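Local coordinates for protein rhamnosidase B (Bacillus sp., PDB 2OKX) that hydrolyses terminal alpha-L-rhamnosyl units from rhamnosides as a family 78 glycoside hydrolase, a family that works with inversion at the anomeric carbon, at residues A[583-588]-A[637-642]; A[803-808]-A[865-870]; A[810-815]-A[873-878]; A[823-828]-A[895-900]. One frame throughout, in Å; residues are numbered along the deposited sequence.

Contact 1: A[583-588]-A[637-642]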
loop_
_atom_site.group_PDB
_atom_site.type_symbol
_atom_site.label_atom_id
_atom_site.label_comp_id
_atom_site.label_asym_id
_atom_site.label_seq_id
_atom_site.Cartn_x
_atom_site.Cartn_y
_atom_site.Cartn_z
ATOM N N GLU A 583 -8.250 -9.691 5.998
ATOM C CA GLU A 583 -8.185 -9.912 4.564
ATOM C C GLU A 583 -8.137 -11.400 4.222
ATOM O O GLU A 583 -8.728 -11.827 3.237
ATOM C CB GLU A 583 -6.973 -9.187 3.971
ATOM C CG GLU A 583 -7.017 -7.675 4.167
ATOM C CD GLU A 583 -5.751 -6.984 3.680
ATOM O OE1 GLU A 583 -4.655 -7.366 4.135
ATOM O OE2 GLU A 583 -5.852 -6.055 2.849
ATOM N N ALA A 584 -7.450 -12.190 5.043
ATOM C CA ALA A 584 -7.356 -13.625 4.786
ATOM C C ALA A 584 -8.727 -14.280 4.908
ATOM O O ALA A 584 -9.115 -15.085 4.065
ATOM C CB ALA A 584 -6.365 -14.283 5.766
ATOM N N LEU A 585 -9.455 -13.945 5.968
ATOM C CA LEU A 585 -10.783 -14.519 6.179
ATOM C C LEU A 585 -11.750 -14.167 5.052
ATOM O O LEU A 585 -12.510 -15.022 4.590
ATOM C CB LEU A 585 -11.364 -14.046 7.512
ATOM C CG LEU A 585 -10.652 -14.554 8.770
ATOM C CD1 LEU A 585 -11.252 -13.886 9.993
ATOM C CD2 LEU A 585 -10.782 -16.067 8.865
ATOM N N VAL A 586 -11.746 -12.910 4.619
ATOM C CA VAL A 586 -12.631 -12.515 3.528
ATOM C C VAL A 586 -12.241 -13.316 2.292
ATOM O O VAL A 586 -13.095 -13.840 1.575
ATOM C CB VAL A 586 -12.512 -11.017 3.222
ATOM C CG1 VAL A 586 -13.398 -10.653 2.043
ATOM C CG2 VAL A 586 -12.914 -10.216 4.451
ATOM N N ASN A 587 -10.939 -13.417 2.061
ATOM C CA ASN A 587 -10.410 -14.172 0.932
ATOM C C ASN A 587 -10.914 -15.620 0.930
ATOM O O ASN A 587 -11.276 -16.155 -0.119
ATOM C CB ASN A 587 -8.879 -14.156 0.980
ATOM C CG ASN A 587 -8.263 -15.378 0.332
ATOM O OD1 ASN A 587 -8.382 -15.587 -0.875
ATOM N ND2 ASN A 587 -7.602 -16.204 1.141
ATOM N N TYR A 588 -10.936 -16.252 2.099
ATOM C CA TYR A 588 -11.397 -17.639 2.192
ATOM C C TYR A 588 -12.817 -17.781 1.657
ATOM O O TYR A 588 -13.156 -18.771 1.003
ATOM C CB TYR A 588 -11.364 -18.129 3.654
ATOM C CG TYR A 588 -9.983 -18.250 4.266
ATOM C CD1 TYR A 588 -9.793 -18.051 5.632
ATOM C CD2 TYR A 588 -8.870 -18.563 3.487
ATOM C CE1 TYR A 588 -8.534 -18.149 6.210
ATOM C CE2 TYR A 588 -7.597 -18.670 4.057
ATOM C CZ TYR A 588 -7.439 -18.456 5.420
ATOM O OH TYR A 588 -6.187 -18.510 5.991
ATOM N N CYS A 637 -2.434 -17.190 12.024
ATOM C CA CYS A 637 -1.739 -18.471 11.923
ATOM C C CYS A 637 -2.677 -19.584 12.370
ATOM O O CYS A 637 -2.784 -20.619 11.715
ATOM C CB CYS A 637 -0.481 -18.481 12.802
ATOM S SG CYS A 637 0.909 -17.533 12.141
ATOM N N ARG A 638 -3.351 -19.370 13.493
ATOM C CA ARG A 638 -4.285 -20.363 13.998
ATOM C C ARG A 638 -5.405 -20.580 12.984
ATOM O O ARG A 638 -5.742 -21.713 12.648
ATOM C CB ARG A 638 -4.907 -19.910 15.321
ATOM C CG ARG A 638 -6.022 -20.844 15.771
ATOM C CD ARG A 638 -6.759 -20.369 17.003
ATOM N NE ARG A 638 -7.818 -21.316 17.348
ATOM C CZ ARG A 638 -8.556 -21.258 18.453
ATOM N NH1 ARG A 638 -8.361 -20.289 19.338
ATOM N NH2 ARG A 638 -9.486 -22.175 18.676
ATOM N N GLU A 639 -5.981 -19.482 12.503
ATOM C CA GLU A 639 -7.075 -19.565 11.544
ATOM C C GLU A 639 -6.658 -20.243 10.246
ATOM O O GLU A 639 -7.438 -20.979 9.652
ATOM C CB GLU A 639 -7.645 -18.167 11.289
ATOM C CG GLU A 639 -8.441 -17.651 12.478
ATOM C CD GLU A 639 -8.865 -16.203 12.351
ATOM O OE1 GLU A 639 -9.787 -15.798 13.085
ATOM O OE2 GLU A 639 -8.276 -15.463 11.539
ATOM N N TYR A 640 -5.422 -20.012 9.814
ATOM C CA TYR A 640 -4.927 -20.633 8.594
ATOM C C TYR A 640 -4.740 -22.131 8.812
ATOM O O TYR A 640 -5.092 -22.944 7.958
ATOM C CB TYR A 640 -3.586 -20.019 8.179
ATOM C CG TYR A 640 -2.931 -20.748 7.030
ATOM C CD1 TYR A 640 -3.321 -20.515 5.710
ATOM C CD2 TYR A 640 -1.941 -21.703 7.266
ATOM C CE1 TYR A 640 -2.739 -21.218 4.654
ATOM C CE2 TYR A 640 -1.355 -22.412 6.219
ATOM C CZ TYR A 640 -1.755 -22.164 4.918
ATOM O OH TYR A 640 -1.161 -22.856 3.890
ATOM N N ALA A 641 -4.166 -22.486 9.957
ATOM C CA ALA A 641 -3.933 -23.887 10.287
ATOM C C ALA A 641 -5.254 -24.646 10.377
ATOM O O ALA A 641 -5.354 -25.793 9.932
ATOM C CB ALA A 641 -3.176 -23.992 11.611
ATOM N N ALA A 642 -6.270 -24.007 10.951
ATOM C CA ALA A 642 -7.580 -24.638 11.089
ATOM C C ALA A 642 -8.315 -24.717 9.750
ATOM O O ALA A 642 -9.014 -25.693 9.467
ATOM C CB ALA A 642 -8.425 -23.875 12.105
#
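L585 and E639 meet where two helices of the alpha/alpha barrel, 577-590 and 627-644, lie side by side; this is the helical barrel of the family 78 catalytic domain. The nearest CA atoms, CA of L585 and CA of E639, are 8.2 Å apart, and long side chains bridge that distance. L585 sets CG opposite its carbonyl carbon (chi1 -67°), which brings both methyls round to the E639 carboxylate: CD1 and CD2 each sit 3.7 Å from OE2. The two side chains cross roughly at right angles, so the fork of the leucine rests against the end of the glutamate. No hydrogen bond crosses the contact. The charge of E639 is met by R581, one turn before L585 on the same helix, in a salt bridge to OE1. An alanine at L585 takes both methyls away and would probably open a gap beside OE2, the carboxylate then being held by R581 without the leucine packed against it. Y588 supplies the second meeting point. Its ring carries A584 O over one face, 3.3 Å above the plane and toward the rim, and stacks with H643 of the facing helix. Y640 turns CG anti to its backbone N (chi1 172°), which brings the edge of its ring to the end of Y588, the two side chains crossing at about a right angle. There the Y588 hydroxyl approaches the Y640 ring at its edge and in its plane, OH lying 3.5 Å from CD1 and 3.6 Å from CA of Y640.

Contact 2: A[803-808]-A[865-870]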
loop_
_atom_site.group_PDB
_atom_site.type_symbol
_atom_site.label_atom_id
_atom_site.label_comp_id
_atom_site.label_asym_id
_atom_site.label_seq_id
_atom_site.Cartn_x
_atom_site.Cartn_y
_atom_site.Cartn_z
ATOM N N MET A 803 -12.370 -1.976 12.565
ATOM C CA MET A 803 -12.871 -2.231 13.906
ATOM C C MET A 803 -14.272 -2.833 13.805
ATOM O O MET A 803 -14.660 -3.653 14.635
ATOM C CB MET A 803 -12.899 -0.923 14.704
ATOM C CG MET A 803 -13.284 -1.069 16.171
ATOM S SD MET A 803 -12.187 -2.150 17.128
ATOM C CE MET A 803 -13.413 -3.204 17.935
ATOM N N SER A 804 -15.027 -2.428 12.784
ATOM C CA SER A 804 -16.373 -2.963 12.584
ATOM C C SER A 804 -16.322 -4.487 12.465
ATOM O O SER A 804 -17.233 -5.181 12.910
ATOM C CB SER A 804 -17.010 -2.384 11.314
ATOM O OG SER A 804 -17.417 -1.037 11.496
ATOM N N PHE A 805 -15.251 -5.000 11.868
ATOM C CA PHE A 805 -15.096 -6.444 11.687
ATOM C C PHE A 805 -15.145 -7.154 13.035
ATOM O O PHE A 805 -15.861 -8.146 13.202
ATOM C CB PHE A 805 -13.767 -6.754 10.988
ATOM C CG PHE A 805 -13.664 -8.165 10.467
ATOM C CD1 PHE A 805 -13.642 -9.250 11.338
ATOM C CD2 PHE A 805 -13.573 -8.405 9.098
ATOM C CE1 PHE A 805 -13.531 -10.557 10.857
ATOM C CE2 PHE A 805 -13.460 -9.703 8.602
ATOM C CZ PHE A 805 -13.438 -10.784 9.483
ATOM N N PHE A 806 -14.375 -6.649 13.990
ATOM C CA PHE A 806 -14.338 -7.236 15.323
ATOM C C PHE A 806 -15.702 -7.075 15.988
ATOM O O PHE A 806 -16.163 -7.962 16.705
ATOM C CB PHE A 806 -13.239 -6.567 16.158
ATOM C CG PHE A 806 -11.851 -6.801 15.623
ATOM C CD1 PHE A 806 -11.312 -8.082 15.588
ATOM C CD2 PHE A 806 -11.088 -5.743 15.135
ATOM C CE1 PHE A 806 -10.031 -8.310 15.072
ATOM C CE2 PHE A 806 -9.807 -5.959 14.618
ATOM C CZ PHE A 806 -9.278 -7.243 14.586
ATOM N N TYR A 807 -16.355 -5.948 15.728
ATOM C CA TYR A 807 -17.675 -5.683 16.291
ATOM C C TYR A 807 -18.683 -6.720 15.783
ATOM O O TYR A 807 -19.525 -7.210 16.543
ATOM C CB TYR A 807 -18.117 -4.266 15.911
ATOM C CG TYR A 807 -19.514 -3.885 16.357
ATOM C CD1 TYR A 807 -19.935 -4.086 17.674
ATOM C CD2 TYR A 807 -20.404 -3.302 15.463
ATOM C CE1 TYR A 807 -21.215 -3.711 18.083
ATOM C CE2 TYR A 807 -21.679 -2.922 15.860
ATOM C CZ TYR A 807 -22.077 -3.131 17.169
ATOM O OH TYR A 807 -23.337 -2.745 17.549
ATOM N N TYR A 808 -18.589 -7.060 14.501
ATOM C CA TYR A 808 -19.498 -8.045 13.918
ATOM C C TYR A 808 -19.229 -9.436 14.493
ATOM O O TYR A 808 -20.157 -10.222 14.688
ATOM C CB TYR A 808 -19.373 -8.061 12.388
ATOM C CG TYR A 808 -19.748 -6.744 11.721
ATOM C CD1 TYR A 808 -20.541 -5.801 12.379
ATOM C CD2 TYR A 808 -19.317 -6.447 10.426
ATOM C CE1 TYR A 808 -20.894 -4.586 11.761
ATOM C CE2 TYR A 808 -19.663 -5.243 9.802
ATOM C CZ TYR A 808 -20.448 -4.320 10.473
ATOM O OH TYR A 808 -20.792 -3.135 9.856
ATOM N N SER A 865 -11.227 -3.561 5.598
ATOM C CA SER A 865 -12.592 -3.059 5.768
ATOM C C SER A 865 -13.633 -3.886 4.999
ATOM O O SER A 865 -14.804 -3.507 4.954
ATOM C CB SER A 865 -12.689 -1.614 5.263
ATOM O OG SER A 865 -11.880 -0.725 6.014
ATOM N N ALA A 866 -13.222 -5.004 4.403
ATOM C CA ALA A 866 -14.146 -5.821 3.606
ATOM C C ALA A 866 -14.996 -6.839 4.373
ATOM O O ALA A 866 -15.417 -7.854 3.810
ATOM C CB ALA A 866 -13.368 -6.535 2.490
ATOM N N ALA A 867 -15.270 -6.553 5.640
ATOM C CA ALA A 867 -16.065 -7.441 6.493
ATOM C C ALA A 867 -17.273 -8.144 5.858
ATOM O O ALA A 867 -17.443 -9.354 6.027
ATOM C CB ALA A 867 -16.517 -6.683 7.743
ATOM N N PRO A 868 -18.134 -7.406 5.129
ATOM C CA PRO A 868 -19.301 -8.060 4.521
ATOM C C PRO A 868 -18.963 -9.292 3.682
ATOM O O PRO A 868 -19.757 -10.232 3.608
ATOM C CB PRO A 868 -19.932 -6.941 3.688
ATOM C CG PRO A 868 -19.565 -5.702 4.476
ATOM C CD PRO A 868 -18.121 -5.964 4.818
ATOM N N GLY A 869 -17.790 -9.280 3.053
ATOM C CA GLY A 869 -17.377 -10.407 2.229
ATOM C C GLY A 869 -17.234 -11.691 3.026
ATOM O O GLY A 869 -17.265 -12.791 2.470
ATOM N N TYR A 870 -17.076 -11.552 4.337
ATOM C CA TYR A 870 -16.941 -12.704 5.220
ATOM C C TYR A 870 -18.238 -12.989 5.974
ATOM O O TYR A 870 -18.721 -14.117 5.970
ATOM C CB TYR A 870 -15.818 -12.463 6.229
ATOM C CG TYR A 870 -15.751 -13.485 7.354
ATOM C CD1 TYR A 870 -15.244 -14.769 7.136
ATOM C CD2 TYR A 870 -16.181 -13.155 8.636
ATOM C CE1 TYR A 870 -15.165 -15.707 8.179
ATOM C CE2 TYR A 870 -16.110 -14.077 9.683
ATOM C CZ TYR A 870 -15.601 -15.348 9.447
ATOM O OH TYR A 870 -15.517 -16.241 10.492
#
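Y808 OH is held by a short hydrogen bond to D823 OD2, and this fixes the far end of a ring whose flank packs on A867. It is the edge of the Y808 ring that touches: CD2 lies 3.9 Å from A867 CB, nearly in the ring plane. S804 O, from the turn before, stands 3.2 Å above one face of the same ring, toward its rim. F805 reaches A867 from another direction, its CD2 being 3.7 Å from A867 CB, so the one methyl is wedged between two aromatic side chains of helix 801-813. A867 comes just ahead of P868, in helix 868-876, and the contact joins these two helices of the family's alpha/alpha barrel in the buried interior of the domain. A backbone bond of 2.8 Å runs from Y870 N to A867 O. F805 swings CG anti to its backbone N (chi1 -166°), and that carries the ring past A867 to Y870, where CZ comes within 3.7 Å of Y870 CD2. The two rings are nearly parallel, with planes 18° apart, but they are slid so far that they barely overlap, the centroids standing 5.6 Å apart. Apolar contact holds the pair rather than a full stack. F871 meets both F805 and Y808 edge-to-face, while R581 of helix 577-590 also touches F805.

Contact 3: A[810-815]-A[873-878]; sequences ALEKAG and GSSILG
Helices 801-813 and 868-876 come side by side near their C-terminal ends, with CA of E812 6.7 Å from CA of S875. The first helix finishes in a Schellman motif: G815 takes a positive phi, and its N bonds back to E812 O at 3.0 Å. The second widens into a pi-type turn over 873-876, and G878 beyond it again has positive phi. Across the gap one side chain reaches one other. E812 bends at chi2 (65°), folding its carboxylate over toward the neighbouring helix, where S875 OG donates a short hydrogen bond of 2.6 Å to OE2. The hydroxyl arrives from well above the carboxylate plane, 66° out of it. The other oxygen, OE1, shares a water with the backbone of S875, the water lying 2.8 Å from E812 OE1 and equally far from S875 O. Both carboxylate oxygens have further partners, K880 in a salt bridge to OE1 and Q817 NE2 bonded to OE2, so the group is gripped from several directions and its rotation is probably well fixed. This serine-to-glutamate bond, backed by a water, joins the C-terminal parts of two neighbouring helices of the family's alpha/alpha barrel.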
loop_
_atom_site.group_PDB
_atom_site.type_symbol
_atom_site.label_atom_id
_atom_site.label_comp_id
_atom_site.label_asym_id
_atom_site.label_seq_id
_atom_site.Cartn_x
_atom_site.Cartn_y
_atom_site.Cartn_z
ATOM N N ALA A 810 -18.373 -9.982 17.404
ATOM C CA ALA A 810 -19.009 -9.906 18.711
ATOM C C ALA A 810 -20.523 -10.070 18.571
ATOM O O ALA A 810 -21.150 -10.771 19.371
ATOM C CB ALA A 810 -18.684 -8.566 19.384
ATOM N N LEU A 811 -21.112 -9.428 17.562
ATOM C CA LEU A 811 -22.556 -9.537 17.350
ATOM C C LEU A 811 -22.938 -10.975 16.994
ATOM O O LEU A 811 -24.012 -11.445 17.360
ATOM C CB LEU A 811 -23.026 -8.578 16.244
ATOM C CG LEU A 811 -22.932 -7.077 16.550
ATOM C CD1 LEU A 811 -23.378 -6.276 15.336
ATOM C CD2 LEU A 811 -23.803 -6.736 17.754
ATOM N N GLU A 812 -22.056 -11.669 16.285
ATOM C CA GLU A 812 -22.310 -13.055 15.908
ATOM C C GLU A 812 -22.312 -13.901 17.183
ATOM O O GLU A 812 -23.198 -14.728 17.394
ATOM C CB GLU A 812 -21.225 -13.556 14.952
ATOM C CG GLU A 812 -21.288 -15.052 14.662
ATOM C CD GLU A 812 -22.555 -15.466 13.921
ATOM O OE1 GLU A 812 -22.887 -16.666 13.956
ATOM O OE2 GLU A 812 -23.215 -14.606 13.298
ATOM N N LYS A 813 -21.317 -13.669 18.031
ATOM C CA LYS A 813 -21.187 -14.385 19.294
ATOM C C LYS A 813 -22.402 -14.119 20.184
ATOM O O LYS A 813 -22.855 -15.004 20.908
ATOM C CB LYS A 813 -19.908 -13.934 20.008
ATOM C CG LYS A 813 -19.654 -14.591 21.356
ATOM C CD LYS A 813 -18.361 -14.066 21.970
ATOM C CE LYS A 813 -18.083 -14.692 23.335
ATOM N NZ LYS A 813 -17.843 -16.159 23.237
ATOM N N ALA A 814 -22.924 -12.898 20.121
ATOM C CA ALA A 814 -24.079 -12.509 20.922
ATOM C C ALA A 814 -25.401 -12.879 20.255
ATOM O O ALA A 814 -26.470 -12.663 20.824
ATOM C CB ALA A 814 -24.041 -11.012 21.193
ATOM N N GLY A 815 -25.326 -13.427 19.048
ATOM C CA GLY A 815 -26.534 -13.807 18.334
ATOM C C GLY A 815 -27.367 -12.619 17.881
ATOM O O GLY A 815 -28.594 -12.677 17.896
ATOM N N GLY A 873 -21.620 -14.456 4.025
ATOM C CA GLY A 873 -21.583 -15.882 3.742
ATOM C C GLY A 873 -21.542 -16.741 5.004
ATOM O O GLY A 873 -22.115 -17.831 5.036
ATOM N N SER A 874 -20.884 -16.250 6.051
ATOM C CA SER A 874 -20.756 -17.012 7.293
ATOM C C SER A 874 -21.905 -16.840 8.286
ATOM O O SER A 874 -22.535 -17.817 8.704
ATOM C CB SER A 874 -19.430 -16.674 7.986
ATOM O OG SER A 874 -19.388 -15.321 8.404
ATOM N N SER A 875 -22.186 -15.601 8.665
ATOM C CA SER A 875 -23.238 -15.332 9.636
ATOM C C SER A 875 -24.670 -15.402 9.117
ATOM O O SER A 875 -25.565 -15.857 9.830
ATOM C CB SER A 875 -23.016 -13.955 10.269
ATOM O OG SER A 875 -21.892 -13.960 11.133
ATOM N N ILE A 876 -24.881 -14.959 7.881
ATOM C CA ILE A 876 -26.216 -14.898 7.280
ATOM C C ILE A 876 -26.591 -16.081 6.390
ATOM O O ILE A 876 -27.582 -16.768 6.650
ATOM C CB ILE A 876 -26.358 -13.584 6.465
ATOM C CG1 ILE A 876 -25.873 -12.404 7.312
ATOM C CG2 ILE A 876 -27.800 -13.373 6.036
ATOM C CD1 ILE A 876 -26.594 -12.237 8.632
ATOM N N LEU A 877 -25.827 -16.308 5.326
ATOM C CA LEU A 877 -26.112 -17.437 4.446
ATOM C C LEU A 877 -26.100 -18.692 5.323
ATOM O O LEU A 877 -26.897 -19.611 5.123
ATOM C CB LEU A 877 -25.048 -17.556 3.360
ATOM C CG LEU A 877 -25.274 -18.697 2.367
ATOM C CD1 LEU A 877 -26.573 -18.475 1.577
ATOM C CD2 LEU A 877 -24.082 -18.765 1.426
ATOM N N GLY A 878 -25.174 -18.717 6.280
ATOM C CA GLY A 878 -25.088 -19.826 7.217
ATOM C C GLY A 878 -23.961 -20.832 7.081
ATOM O O GLY A 878 -23.991 -21.864 7.746
HETATM O O HOH W 1 -24.873 -17.276 12.131
#

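Contact 4: A[823-828]-A[895-900]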
loop_
_atom_site.group_PDB
_atom_site.type_symbol
_atom_site.label_atom_id
_atom_site.label_comp_id
_atom_site.label_asym_id
_atom_site.label_seq_id
_atom_site.Cartn_x
_atom_site.Cartn_y
_atom_site.Cartn_z
ATOM N N ASP A 823 -26.210 -2.530 10.700
ATOM C CA ASP A 823 -24.985 -1.750 10.814
ATOM C C ASP A 823 -24.298 -1.728 9.448
ATOM O O ASP A 823 -23.830 -0.683 8.991
ATOM C CB ASP A 823 -24.042 -2.359 11.854
ATOM C CG ASP A 823 -22.915 -1.412 12.240
ATOM O OD1 ASP A 823 -23.117 -0.588 13.158
ATOM O OD2 ASP A 823 -21.833 -1.479 11.617
ATOM N N ILE A 824 -24.232 -2.888 8.800
ATOM C CA ILE A 824 -23.614 -2.978 7.487
ATOM C C ILE A 824 -24.357 -2.065 6.514
ATOM O O ILE A 824 -23.739 -1.290 5.781
ATOM C CB ILE A 824 -23.627 -4.439 6.966
ATOM C CG1 ILE A 824 -22.633 -5.278 7.773
ATOM C CG2 ILE A 824 -23.273 -4.484 5.481
ATOM C CD1 ILE A 824 -22.688 -6.765 7.472
ATOM N N ARG A 825 -25.684 -2.145 6.518
ATOM C CA ARG A 825 -26.495 -1.312 5.638
ATOM C C ARG A 825 -26.176 0.171 5.818
ATOM O O ARG A 825 -25.987 0.892 4.844
ATOM C CB ARG A 825 -27.982 -1.544 5.909
ATOM C CG ARG A 825 -28.500 -2.874 5.386
ATOM C CD ARG A 825 -29.772 -3.300 6.090
ATOM N NE ARG A 825 -30.335 -4.501 5.479
ATOM C CZ ARG A 825 -31.073 -5.398 6.124
ATOM N NH1 ARG A 825 -31.339 -5.244 7.416
ATOM N NH2 ARG A 825 -31.553 -6.445 5.469
ATOM N N ARG A 826 -26.112 0.616 7.067
ATOM C CA ARG A 826 -25.836 2.017 7.358
ATOM C C ARG A 826 -24.417 2.439 7.002
ATOM O O ARG A 826 -24.209 3.393 6.248
ATOM C CB ARG A 826 -26.098 2.313 8.840
ATOM C CG ARG A 826 -25.611 3.691 9.287
ATOM C CD ARG A 826 -26.056 4.054 10.707
ATOM N NE ARG A 826 -25.815 2.986 11.675
ATOM C CZ ARG A 826 -26.700 2.041 11.979
ATOM N NH1 ARG A 826 -27.888 2.034 11.390
ATOM N NH2 ARG A 826 -26.398 1.104 12.868
ATOM N N ASN A 827 -23.444 1.713 7.537
ATOM C CA ASN A 827 -22.046 2.051 7.330
ATOM C C ASN A 827 -21.455 1.813 5.957
ATOM O O ASN A 827 -20.649 2.614 5.484
ATOM C CB ASN A 827 -21.202 1.378 8.406
ATOM C CG ASN A 827 -21.402 2.022 9.759
ATOM O OD1 ASN A 827 -21.370 3.247 9.873
ATOM N ND2 ASN A 827 -21.614 1.211 10.789
ATOM N N TYR A 828 -21.833 0.719 5.309
ATOM C CA TYR A 828 -21.318 0.473 3.977
ATOM C C TYR A 828 -22.231 1.181 2.986
ATOM O O TYR A 828 -21.801 1.574 1.900
ATOM C CB TYR A 828 -21.232 -1.031 3.717
ATOM C CG TYR A 828 -20.097 -1.668 4.489
ATOM C CD1 TYR A 828 -18.842 -1.846 3.902
ATOM C CD2 TYR A 828 -20.259 -2.044 5.828
ATOM C CE1 TYR A 828 -17.776 -2.382 4.629
ATOM C CE2 TYR A 828 -19.203 -2.578 6.561
ATOM C CZ TYR A 828 -17.966 -2.744 5.957
ATOM O OH TYR A 828 -16.918 -3.272 6.676
ATOM N N PRO A 895 -31.552 -15.810 8.393
ATOM C CA PRO A 895 -32.208 -14.931 7.421
ATOM C C PRO A 895 -32.513 -13.512 7.891
ATOM O O PRO A 895 -32.574 -12.588 7.075
ATOM C CB PRO A 895 -33.485 -15.694 7.070
ATOM C CG PRO A 895 -33.091 -17.134 7.285
ATOM C CD PRO A 895 -32.327 -17.054 8.571
ATOM N N CYS A 896 -32.711 -13.340 9.192
ATOM C CA CYS A 896 -33.042 -12.025 9.729
ATOM C C CYS A 896 -34.270 -11.540 8.969
ATOM O O CYS A 896 -35.299 -12.216 8.970
ATOM C CB CYS A 896 -31.870 -11.056 9.539
ATOM S SG CYS A 896 -30.370 -11.579 10.383
ATOM N N ASP A 897 -34.172 -10.392 8.303
ATOM C CA ASP A 897 -35.321 -9.874 7.557
ATOM C C ASP A 897 -35.279 -10.141 6.056
ATOM O O ASP A 897 -36.040 -9.544 5.295
ATOM C CB ASP A 897 -35.487 -8.369 7.804
ATOM C CG ASP A 897 -34.223 -7.572 7.501
ATOM O OD1 ASP A 897 -34.222 -6.359 7.795
ATOM O OD2 ASP A 897 -33.238 -8.144 6.977
ATOM N N LEU A 898 -34.400 -11.044 5.631
ATOM C CA LEU A 898 -34.271 -11.380 4.214
ATOM C C LEU A 898 -35.286 -12.450 3.802
ATOM O O LEU A 898 -35.701 -13.270 4.626
ATOM C CB LEU A 898 -32.856 -11.890 3.935
ATOM C CG LEU A 898 -31.709 -10.951 4.329
ATOM C CD1 LEU A 898 -30.372 -11.633 4.053
ATOM C CD2 LEU A 898 -31.822 -9.637 3.542
ATOM N N THR A 899 -35.691 -12.448 2.533
ATOM C CA THR A 899 -36.650 -13.447 2.062
ATOM C C THR A 899 -35.943 -14.613 1.375
ATOM O O THR A 899 -36.490 -15.713 1.276
ATOM C CB THR A 899 -37.695 -12.836 1.109
ATOM O OG1 THR A 899 -37.037 -12.176 0.023
ATOM C CG2 THR A 899 -38.561 -11.838 1.855
ATOM N N TRP A 900 -34.725 -14.365 0.904
ATOM C CA TRP A 900 -33.926 -15.403 0.256
ATOM C C TRP A 900 -32.463 -14.998 0.203
ATOM O O TRP A 900 -32.125 -13.826 0.357
ATOM C CB TRP A 900 -34.421 -15.702 -1.170
ATOM C CG TRP A 900 -34.342 -14.543 -2.139
ATOM C CD1 TRP A 900 -35.318 -13.623 -2.396
ATOM C CD2 TRP A 900 -33.216 -14.169 -2.950
ATOM N NE1 TRP A 900 -34.872 -12.699 -3.315
ATOM C CE2 TRP A 900 -33.586 -13.009 -3.671
ATOM C CE3 TRP A 900 -31.933 -14.700 -3.135
ATOM C CZ2 TRP A 900 -32.717 -12.368 -4.563
ATOM C CZ3 TRP A 900 -31.063 -14.061 -4.028
ATOM C CH2 TRP A 900 -31.462 -12.908 -4.727
#
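The R825 guanidinium is approached along its edge: D897 OD2 lies in its plane, and L898 CD2 sits near that plane, 3.7 Å from NH2. The D897 carboxylate is turned by 52° against it, so the two groups are far from coplanar. NH2 nevertheless makes a nearly straight bond to D897 OD2, 2.8 Å long at 171°, arriving on the syn side. NH1 adds a weak one, 3.1 Å to D897 OD1, consistent with the twist between the planes. R825 runs extended from helix 817-833, while D897 stands on a type II' beta turn, P895 to L898, closed by L898 N bonding to P895 O at 2.8 Å. D897 comes to meet the arginine with CG between its backbone N and carbonyl carbon (chi1 54°). R825 also pairs through NE with D543 and through NH1 with D822. A leucine in place of R825 would probably leave D897 without its mate and take away the positive charge that D543 and D822 also pair with. The salt bridge ties the helical barrel to the loop leading into strand 900-906 of the C-terminal beta domain. With D897 exposed and three carboxylates round one guanidinium, the arginine is likely to stay charged, its positive charge balancing the acids gathered there.

Contacts 1 and 2 are buried, with no hydrogen bond across them; contact 2 is apolar and aromatic, while in contact 1 a carboxylate and a hydroxyl lie against carbon. Contacts 3 and 4, partly buried and about 30 Å from the chain's centre, rely on charged and polar bonds. Contacts 2 and 3 hold the same two helices, 801-813 and 868-876, their centres about 11 Å apart. Contact 1 joins another helix pair but touches contact 2, L585 CD1 packing 3.8 Å from F805 CZ. Helix 817-833 ties contact 4 to contact 2, where Y828 OH bonds to S865 O. I876 packs on L898 between contacts 3 and 4, and contact 4 alone reaches from barrel into C-terminal beta domain.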